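Local coordinates for malonyl-CoA decarboxylase (PDB 4KSA) that catalyses the decarboxylation of malonyl-CoA to acetyl-CoA and carbon dioxide, at the interface of chains A and B. Coordinates in Å, arbitrary orientation; residue numbers count along the deposited sequence, not the author numbering. Chains: chain A/B, Malonyl-CoA decarboxylase.

The interface of chains A and B. Residues chain A 49-52, 54; chain B 426, 430.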
loop_
_atom_site.group_PDB
_atom_site.type_symbol
_atom_site.label_atom_id
_atom_site.label_comp_id
_atom_site.label_asym_id
_atom_site.label_seq_id
_atom_site.Cartn_x
_atom_site.Cartn_y
_atom_site.Cartn_z
ATOM N N ARG A 49 -19.121 -5.180 34.474
ATOM C CA ARG A 49 -19.846 -5.201 33.219
ATOM C C ARG A 49 -19.651 -6.499 32.436
ATOM O O ARG A 49 -18.622 -7.172 32.567
ATOM C CB ARG A 49 -19.415 -4.029 32.362
ATOM C CG ARG A 49 -20.501 -3.557 31.482
ATOM C CD ARG A 49 -21.589 -2.981 32.337
ATOM N NE ARG A 49 -22.835 -2.845 31.597
ATOM C CZ ARG A 49 -23.877 -2.149 32.028
ATOM N NH1 ARG A 49 -23.814 -1.526 33.199
ATOM N NH2 ARG A 49 -24.975 -2.079 31.286
ATOM N N ARG A 50 -20.647 -6.842 31.622
ATOM C CA ARG A 50 -20.602 -8.047 30.803
ATOM C C ARG A 50 -20.748 -7.755 29.304
ATOM O O ARG A 50 -20.161 -8.443 28.467
ATOM C CB ARG A 50 -21.694 -9.025 31.244
ATOM C CG ARG A 50 -21.341 -9.865 32.474
ATOM C CD ARG A 50 -22.452 -10.878 32.797
ATOM N NE ARG A 50 -23.271 -10.496 33.949
ATOM C CZ ARG A 50 -23.865 -9.312 34.111
ATOM N NH1 ARG A 50 -24.590 -9.078 35.200
ATOM N NH2 ARG A 50 -23.734 -8.353 33.197
ATOM N N GLY A 51 -21.524 -6.733 28.969
ATOM C CA GLY A 51 -21.719 -6.392 27.577
ATOM C C GLY A 51 -20.568 -5.607 26.979
ATOM O O GLY A 51 -20.089 -4.651 27.574
ATOM N N GLU A 52 -20.135 -6.007 25.790
ATOM C CA GLU A 52 -19.040 -5.340 25.098
ATOM C C GLU A 52 -19.313 -3.865 24.812
ATOM O O GLU A 52 -18.438 -3.008 24.989
ATOM C CB GLU A 52 -18.734 -6.077 23.785
ATOM C CG GLU A 52 -17.769 -5.348 22.837
ATOM C CD GLU A 52 -17.273 -6.234 21.704
ATOM O OE1 GLU A 52 -16.714 -5.710 20.715
ATOM O OE2 GLU A 52 -17.441 -7.464 21.811
ATOM N N SER A 54 -21.314 -1.722 26.383
ATOM C CA SER A 54 -21.284 -0.900 27.584
ATOM C C SER A 54 -19.877 -0.886 28.177
ATOM O O SER A 54 -19.441 0.108 28.760
ATOM C CB SER A 54 -22.314 -1.405 28.610
ATOM O OG SER A 54 -22.138 -2.777 28.917
ATOM N N GLU B 426 -26.410 -6.287 24.463
ATOM C CA GLU B 426 -26.423 -5.961 25.887
ATOM C C GLU B 426 -27.425 -6.793 26.676
ATOM O O GLU B 426 -27.079 -7.389 27.706
ATOM C CB GLU B 426 -26.736 -4.474 26.078
ATOM C CG GLU B 426 -25.658 -3.539 25.542
ATOM C CD GLU B 426 -24.325 -3.706 26.260
ATOM O OE1 GLU B 426 -24.267 -3.413 27.474
ATOM O OE2 GLU B 426 -23.339 -4.134 25.615
ATOM N N GLU B 430 -25.920 -8.827 29.508
ATOM C CA GLU B 430 -26.198 -8.288 30.835
ATOM C C GLU B 430 -27.266 -9.135 31.547
ATOM O O GLU B 430 -27.095 -9.510 32.706
ATOM C CB GLU B 430 -26.687 -6.834 30.738
ATOM C CG GLU B 430 -25.653 -5.808 30.255
ATOM C CD GLU B 430 -24.414 -5.721 31.149
ATOM O OE1 GLU B 430 -24.545 -5.882 32.385
ATOM O OE2 GLU B 430 -23.310 -5.469 30.615
#
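The short interhelical loop A:Arg49-A:Gly51 and the helix start behind it, with A:Ser54, receive B:Glu426 and B:Glu430, one turn apart on helix 421-430 of chain B. OE2 of B:Glu430 accepts N-H groups from the backbone N of A:Gly51 at 2.7 Å, the backbone N of A:Arg50, and, in a salt bridge, the guanidinium NE of A:Arg49 at 2.8 Å. That last bond is bent, since OE2 lies 41° out of the guanidinium plane, and the one NE-H is split between OE2 and OG of A:Ser54. The other carboxylate oxygen, OE1, forms a salt bridge with NH2 of A:Arg50 at 2.7 Å; it lies nearly in that guanidinium plane, which is turned 75° from the carboxylate. A bend at chi2 (-60°) curls the B:Glu430 side chain so that its carboxylate reaches both arginines. With an alanine in its place, the two guanidinium groups would probably lose their shared counter-charge and the A:Gly51 N-H its acceptor. B:Glu426 caps the first turn of helix 52-68: its OE1 takes the hydroxyl OG of A:Ser54 at 2.6 Å on the syn side, and its OE2 takes the backbone N of A:Ser54 at 3.2 Å. OG also lies 3.1 Å from the carbonyl O of A:Gly51; its one hydrogen must be shared with the nearer glutamate, but probably helps tie loop to helix. The loop joins helices 36-48 and 52-68 of chain A; the two-fold symmetric interface repeats the contact with the chains exchanged.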